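Local coordinates for flagellar pocket-related cytoskeletal protein (Trypanosoma brucei, PDB 6SJQ) that probably takes part in building the flagellar pocket collar, its N-terminal domain being a ubiquitin fold with a long structured loop for protein binding, at residues Asn16-Phe21 / Gln88-Gln93; Lys63-Asp68 / Trp74-Arg79. All coordinates share one frame; numbering follows the deposited sequence. Where two conformers were deposited one is given.

Contact 1: residues Asn16-Phe21 / Gln88-Gln93; sequences NNKVNF and QLYVFQ
N20 and Q88 join their side-chain amides across the intervening strand 6-14 of the ubiquitin fold, whose flanking strands 17-25 and 87-92 carry the two residues. Q88 NE2 donates to N20 OD1 over 2.9 Å, a nearly straight bond (166°) that lies in the Q88 amide plane but reaches the oxygen from above the carbonyl plane of N20. The return bond, N20 ND2 to Q88 OE1 at 3.1 Å, is bent. The two amides are turned 48° against each other, so the pairing is twisted. An amide suits both places because it can donate and accept at once. Q88 gets there by holding CG anti to its backbone N and folding the chain at chi2 (73°). Its NE2 then has a second N-H for L89 O, 3.1 Å away on its own strand, which fixes the rotation of the amide. The opposing N20 ND2 is also bonded to Q9 OE1 on that intervening strand and to P107 O of the later segment that runs beside strand 17-25. Both side chains touch A11 of strand 6-14, whose small methyl is consistent with their meeting above it.

Farther along, the aliphatic part of K18 crosses the end of the Y90 side chain at about a right angle, CE lying 3.5 Å from Y90 CE1. D13 OD2 takes both polar ends, in a salt bridge with K18 NZ and a hydrogen bond with Y90 OH; K18 NZ also bonds S102 O. On its other edge, Y90 CE2 stands 3.6 Å above the centre of the F92 ring.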
loop_
_atom_site.group_PDB
_atom_site.type_symbol
_atom_site.label_atom_id
_atom_site.label_comp_id
_atom_site.label_asym_id
_atom_site.label_seq_id
_atom_site.Cartn_x
_atom_site.Cartn_y
_atom_site.Cartn_z
ATOM N N ASN A 16 4.625 -7.265 -10.698
ATOM C CA ASN A 16 4.563 -8.713 -10.444
ATOM C C ASN A 16 5.284 -9.210 -9.179
ATOM O O ASN A 16 5.637 -10.387 -9.087
ATOM C CB ASN A 16 5.053 -9.512 -11.667
ATOM C CG ASN A 16 4.012 -9.611 -12.765
ATOM O OD1 ASN A 16 2.826 -9.821 -12.502
ATOM N ND2 ASN A 16 4.458 -9.477 -14.012
ATOM N N ASN A 17 5.516 -8.321 -8.217
ATOM C CA ASN A 17 5.903 -8.753 -6.872
ATOM C C ASN A 17 4.906 -8.169 -5.890
ATOM O O ASN A 17 4.474 -7.036 -6.064
ATOM C CB ASN A 17 7.309 -8.272 -6.520
ATOM C CG ASN A 17 8.377 -8.898 -7.393
ATOM O OD1 ASN A 17 8.996 -8.224 -8.218
ATOM N ND2 ASN A 17 8.596 -10.197 -7.218
ATOM N N LYS A 18 4.536 -8.932 -4.863
ATOM C CA LYS A 18 3.712 -8.395 -3.785
ATOM C C LYS A 18 4.625 -7.675 -2.811
ATOM O O LYS A 18 5.588 -8.253 -2.312
ATOM C CB LYS A 18 3.039 -9.533 -3.025
ATOM C CG LYS A 18 1.649 -9.858 -3.473
ATOM C CD LYS A 18 0.632 -8.928 -2.848
ATOM C CE LYS A 18 -0.747 -9.466 -3.150
ATOM N NZ LYS A 18 -0.772 -10.103 -4.501
ATOM N N VAL A 19 4.343 -6.407 -2.543
ATOM C CA VAL A 19 5.168 -5.676 -1.589
ATOM C C VAL A 19 4.303 -5.345 -0.391
ATOM O O VAL A 19 3.081 -5.260 -0.493
ATOM C CB VAL A 19 5.792 -4.401 -2.187
ATOM C CG1 VAL A 19 6.648 -4.743 -3.415
ATOM C CG2 VAL A 19 4.723 -3.401 -2.551
ATOM N N ASN A 20 4.927 -5.224 0.777
ATOM C CA ASN A 20 4.185 -4.912 1.994
ATOM C C ASN A 20 5.027 -3.959 2.807
ATOM O O ASN A 20 6.151 -4.304 3.194
ATOM C CB ASN A 20 3.913 -6.170 2.817
ATOM C CG ASN A 20 2.866 -5.945 3.894
ATOM O OD1 ASN A 20 2.070 -5.010 3.798
ATOM N ND2 ASN A 20 2.836 -6.822 4.913
ATOM N N PHE A 21 4.492 -2.759 3.058
ATOM C CA PHE A 21 5.193 -1.730 3.822
ATOM C C PHE A 21 4.552 -1.419 5.171
ATOM O O PHE A 21 3.315 -1.308 5.296
ATOM C CB PHE A 21 5.271 -0.428 3.008
ATOM C CG PHE A 21 6.139 -0.523 1.785
ATOM C CD1 PHE A 21 7.352 -1.196 1.826
ATOM C CD2 PHE A 21 5.748 0.082 0.592
ATOM C CE1 PHE A 21 8.156 -1.272 0.702
ATOM C CE2 PHE A 21 6.538 0.005 -0.538
ATOM C CZ PHE A 21 7.759 -0.664 -0.479
ATOM N N GLN A 88 -3.716 -5.067 8.315
ATOM C CA GLN A 88 -3.211 -5.236 6.961
ATOM C C GLN A 88 -4.176 -4.663 5.927
ATOM O O GLN A 88 -5.350 -5.032 5.893
ATOM C CB GLN A 88 -3.008 -6.726 6.660
ATOM C CG GLN A 88 -2.449 -6.961 5.252
ATOM C CD GLN A 88 -0.995 -6.570 5.145
ATOM O OE1 GLN A 88 -0.120 -7.134 5.834
ATOM N NE2 GLN A 88 -0.718 -5.572 4.305
ATOM N N LEU A 89 -3.674 -3.756 5.089
ATOM C CA LEU A 89 -4.426 -3.184 3.970
ATOM C C LEU A 89 -3.866 -3.672 2.630
ATOM O O LEU A 89 -2.687 -4.010 2.514
ATOM C CB LEU A 89 -4.342 -1.645 3.991
ATOM C CG LEU A 89 -4.744 -0.912 5.273
ATOM C CD1 LEU A 89 -4.701 0.593 5.027
ATOM C CD2 LEU A 89 -6.122 -1.340 5.714
ATOM N N TYR A 90 -4.718 -3.715 1.612
ATOM C CA TYR A 90 -4.246 -3.939 0.249
ATOM C C TYR A 90 -4.782 -2.819 -0.628
ATOM O O TYR A 90 -5.962 -2.470 -0.548
ATOM C CB TYR A 90 -4.733 -5.279 -0.284
ATOM C CG TYR A 90 -4.230 -5.565 -1.681
ATOM C CD1 TYR A 90 -2.983 -6.140 -1.891
ATOM C CD2 TYR A 90 -5.000 -5.251 -2.790
ATOM C CE1 TYR A 90 -2.523 -6.408 -3.181
ATOM C CE2 TYR A 90 -4.550 -5.520 -4.069
ATOM C CZ TYR A 90 -3.322 -6.101 -4.254
ATOM O OH TYR A 90 -2.894 -6.343 -5.544
ATOM N N VAL A 91 -3.940 -2.263 -1.483
ATOM C CA VAL A 91 -4.355 -1.112 -2.278
ATOM C C VAL A 91 -4.352 -1.463 -3.764
ATOM O O VAL A 91 -3.325 -1.911 -4.303
ATOM C CB VAL A 91 -3.437 0.093 -2.018
ATOM C CG1 VAL A 91 -3.972 1.331 -2.755
ATOM C CG2 VAL A 91 -3.356 0.369 -0.543
ATOM N N PHE A 92 -5.508 -1.283 -4.421
ATOM C CA PHE A 92 -5.609 -1.504 -5.860
ATOM C C PHE A 92 -5.260 -0.225 -6.613
ATOM O O PHE A 92 -5.294 0.885 -6.044
ATOM C CB PHE A 92 -7.042 -1.903 -6.254
ATOM C CG PHE A 92 -7.463 -3.260 -5.749
ATOM C CD1 PHE A 92 -7.396 -4.369 -6.575
ATOM C CD2 PHE A 92 -7.931 -3.423 -4.445
ATOM C CE1 PHE A 92 -7.776 -5.619 -6.120
ATOM C CE2 PHE A 92 -8.316 -4.675 -3.985
ATOM C CZ PHE A 92 -8.236 -5.769 -4.818
ATOM N N GLN A 93 -4.927 -0.399 -7.891
ATOM C CA GLN A 93 -4.821 0.717 -8.842
ATOM C C GLN A 93 -5.831 0.546 -9.978
ATOM O O GLN A 93 -6.312 -0.565 -10.221
ATOM C CB GLN A 93 -3.433 0.752 -9.471
ATOM C CG GLN A 93 -2.270 0.947 -8.506
ATOM C CD GLN A 93 -0.971 1.247 -9.248
ATOM O OE1 GLN A 93 -0.715 2.394 -9.645
ATOM N NE2 GLN A 93 -0.144 0.217 -9.439
#

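Contact 2: residues Lys63-Asp68 / Trp74-Arg79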
loop_
_atom_site.group_PDB
_atom_site.type_symbol
_atom_site.label_atom_id
_atom_site.label_comp_id
_atom_site.label_asym_id
_atom_site.label_seq_id
_atom_site.Cartn_x
_atom_site.Cartn_y
_atom_site.Cartn_z
ATOM N N LYS A 63 -8.928 1.637 -4.903
ATOM C CA LYS A 63 -9.736 1.023 -3.844
ATOM C C LYS A 63 -8.771 0.510 -2.794
ATOM O O LYS A 63 -7.726 -0.048 -3.138
ATOM C CB LYS A 63 -10.549 -0.175 -4.337
ATOM C CG LYS A 63 -11.307 -0.863 -3.181
ATOM C CD LYS A 63 -12.039 -2.129 -3.595
ATOM C CE LYS A 63 -13.209 -1.829 -4.527
ATOM N NZ LYS A 63 -14.340 -1.127 -3.848
ATOM N N ILE A 64 -9.113 0.700 -1.524
ATOM C CA ILE A 64 -8.307 0.161 -0.445
ATOM C C ILE A 64 -9.184 -0.821 0.307
ATOM O O ILE A 64 -10.318 -0.492 0.661
ATOM C CB ILE A 64 -7.833 1.270 0.517
ATOM C CG1 ILE A 64 -6.905 2.245 -0.229
ATOM C CG2 ILE A 64 -7.073 0.668 1.682
ATOM C CD1 ILE A 64 -6.397 3.394 0.634
ATOM N N LYS A 65 -8.672 -2.029 0.527
ATOM C CA LYS A 65 -9.342 -2.976 1.417
ATOM C C LYS A 65 -8.526 -3.242 2.673
ATOM O O LYS A 65 -7.304 -3.141 2.661
ATOM C CB LYS A 65 -9.583 -4.297 0.692
ATOM C CG LYS A 65 -10.555 -4.184 -0.467
ATOM C CD LYS A 65 -10.975 -5.554 -0.931
ATOM C CE LYS A 65 -11.913 -5.459 -2.111
ATOM N NZ LYS A 65 -12.328 -6.838 -2.499
ATOM N N MET A 66 -9.214 -3.607 3.754
ATOM C CA MET A 66 -8.573 -3.969 5.010
ATOM C C MET A 66 -8.946 -5.407 5.315
ATOM O O MET A 66 -10.095 -5.809 5.116
ATOM C CB MET A 66 -9.109 -3.077 6.147
ATOM C CG MET A 66 -8.499 -3.376 7.557
ATOM S SD MET A 66 -9.205 -2.347 8.926
ATOM C CE MET A 66 -10.819 -3.082 9.054
ATOM N N TYR A 67 -7.995 -6.203 5.787
ATOM C CA TYR A 67 -8.392 -7.524 6.252
ATOM C C TYR A 67 -8.905 -7.364 7.677
ATOM O O TYR A 67 -8.149 -6.990 8.589
ATOM C CB TYR A 67 -7.252 -8.533 6.179
ATOM C CG TYR A 67 -7.725 -9.877 6.658
ATOM C CD1 TYR A 67 -8.513 -10.672 5.839
ATOM C CD2 TYR A 67 -7.431 -10.325 7.934
ATOM C CE1 TYR A 67 -8.983 -11.879 6.270
ATOM C CE2 TYR A 67 -7.885 -11.548 8.375
ATOM C CZ TYR A 67 -8.664 -12.315 7.527
ATOM O OH TYR A 67 -9.150 -13.533 7.928
ATOM N N ASP A 68 -10.196 -7.634 7.860
ATOM C CA ASP A 68 -10.853 -7.460 9.157
ATOM C C ASP A 68 -10.821 -8.788 9.916
ATOM O O ASP A 68 -11.520 -9.733 9.543
ATOM C CB ASP A 68 -12.305 -6.990 8.941
ATOM C CG ASP A 68 -12.955 -6.488 10.225
ATOM O OD1 ASP A 68 -12.729 -7.097 11.293
ATOM O OD2 ASP A 68 -13.668 -5.462 10.179
ATOM N N TRP A 74 -11.795 -9.710 3.912
ATOM C CA TRP A 74 -11.402 -8.424 3.370
ATOM C C TRP A 74 -12.646 -7.558 3.160
ATOM O O TRP A 74 -13.650 -8.002 2.559
ATOM C CB TRP A 74 -10.658 -8.632 2.053
ATOM C CG TRP A 74 -9.286 -9.261 2.175
ATOM C CD1 TRP A 74 -8.982 -10.584 2.073
ATOM C CD2 TRP A 74 -8.034 -8.579 2.370
ATOM N NE1 TRP A 74 -7.628 -10.777 2.207
ATOM C CE2 TRP A 74 -7.025 -9.563 2.404
ATOM C CE3 TRP A 74 -7.675 -7.230 2.538
ATOM C CZ2 TRP A 74 -5.677 -9.250 2.572
ATOM C CZ3 TRP A 74 -6.330 -6.919 2.726
ATOM C CH2 TRP A 74 -5.350 -7.925 2.736
ATOM N N VAL A 75 -12.585 -6.329 3.672
ATOM C CA VAL A 75 -13.665 -5.345 3.511
ATOM C C VAL A 75 -13.112 -4.037 2.938
ATOM O O VAL A 75 -11.926 -3.738 3.101
ATOM C CB VAL A 75 -14.337 -5.055 4.859
ATOM C CG1 VAL A 75 -14.888 -6.347 5.449
ATOM C CG2 VAL A 75 -13.330 -4.428 5.824
ATOM N N ASP A 76 -13.957 -3.242 2.288
ATOM C CA ASP A 76 -13.519 -1.938 1.802
ATOM C C ASP A 76 -13.204 -1.005 2.962
ATOM O O ASP A 76 -13.894 -1.007 3.990
ATOM C CB ASP A 76 -14.598 -1.276 0.946
ATOM C CG ASP A 76 -14.665 -1.839 -0.441
ATOM O OD1 ASP A 76 -14.284 -3.012 -0.641
ATOM O OD2 ASP A 76 -15.107 -1.093 -1.329
ATOM N N LEU A 77 -12.160 -0.196 2.811
ATOM C CA LEU A 77 -11.875 0.822 3.820
ATOM C C LEU A 77 -12.676 2.085 3.494
ATOM O O LEU A 77 -12.357 2.809 2.546
ATOM C CB LEU A 77 -10.378 1.127 3.888
ATOM C CG LEU A 77 -9.992 2.209 4.894
ATOM C CD1 LEU A 77 -10.415 1.810 6.290
ATOM C CD2 LEU A 77 -8.480 2.475 4.835
ATOM N N ILE A 78 -13.730 2.321 4.267
ATOM C CA ILE A 78 -14.711 3.372 3.972
ATOM C C ILE A 78 -14.864 4.397 5.112
ATOM O O ILE A 78 -15.204 5.550 4.877
ATOM C CB ILE A 78 -16.108 2.747 3.698
ATOM C CG1 ILE A 78 -16.463 1.780 4.828
ATOM C CG2 ILE A 78 -16.128 2.023 2.374
ATOM C CD1 ILE A 78 -17.921 1.419 4.946
ATOM N N ARG A 79 -14.638 3.967 6.345
ATOM C CA ARG A 79 -14.879 4.803 7.522
ATOM C C ARG A 79 -13.599 5.053 8.297
ATOM O O ARG A 79 -12.641 4.268 8.217
ATOM C CB ARG A 79 -15.862 4.122 8.473
ATOM C CG ARG A 79 -17.289 4.072 7.968
ATOM C CD ARG A 79 -18.163 3.400 9.005
ATOM N NE ARG A 79 -18.062 4.092 10.284
ATOM C CZ ARG A 79 -18.878 5.070 10.667
ATOM N NH1 ARG A 79 -19.867 5.461 9.872
ATOM N NH2 ARG A 79 -18.711 5.654 11.845
HETATM O O HOH W 1 -15.546 -4.105 -2.683
HETATM O O HOH W 2 -11.679 2.133 -0.636
HETATM O O HOH W 3 -14.246 -7.491 -0.578
#
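An antiparallel beta hairpin, strands 63-68 and 73-76, brings M66 opposite V75 as a hydrogen-bonded pair. M66 N donates to V75 O over 2.8 Å and V75 N answers to M66 O over 2.9 Å. The pairing outlasts the second strand, for L77 N, already in the loop beyond it, still bonds I64 O at 2.8 Å.

Y67 and W74, a non-hydrogen-bonded pair, share one face of the sheet, where the broad indole lies back over the partner strand. Y67 CB sits 3.7 Å above the W74 six-membered ring, almost on its normal, in a CH-pi contact, and K65 O meets the indole at its edge. With CG anti to the backbone N (chi1 -179°), the phenol of Y67 is carried past that methylene and turns its edge to the five-membered ring, a T-shaped pair with planes at 66°. The opposite face carries M66 and V75, with I64 and L77 farther along. There, in this ubiquitin fold, helix 31-49 packs on the sheet, reached by I64 and L77; these two lie side by side, I64 CG2 and L77 CD2 3.9 Å apart. Branched, hydrophobic side chains fit this position between strand and helix.

Charged side chains meet at the exposed surface of the contact, which suits lysine and aspartate. K63, bent at chi3 and chi4, brings NZ to within 2.6 Å of D76 OD2 in a salt bridge on the syn side of the carboxylate, and a water donates to D76 OD1. The extended K65 passes beside D76 with its methylenes, while its NZ donates over 2.8 Å to a water that in turn hydrogen-bonds W74 O.

Overall arrangement
The sheet runs 17-25, 6-14, 87-92, 63-68, 73-76, and the two contacts divide its width between them. Contact 1 reaches from the outermost strand 17-25 over strand 6-14 to the middle strand, 87-92; contact 2 joins strands 63-68 and 73-76 at the opposite end of the sheet. Their centres lie about 13 Å apart, and they meet where strand 87-92 adjoins strand 63-68: F92 N to K63 O and Y90 N to K65 O are probable hydrogen bonds, and L89 packs on M66. The hairpin is formed by chain lying between the two segments of contact 1. Segments 67 residues apart thus enter one sheet, packed on helix 31-49, in the N-terminal domain of the longer BILBO1.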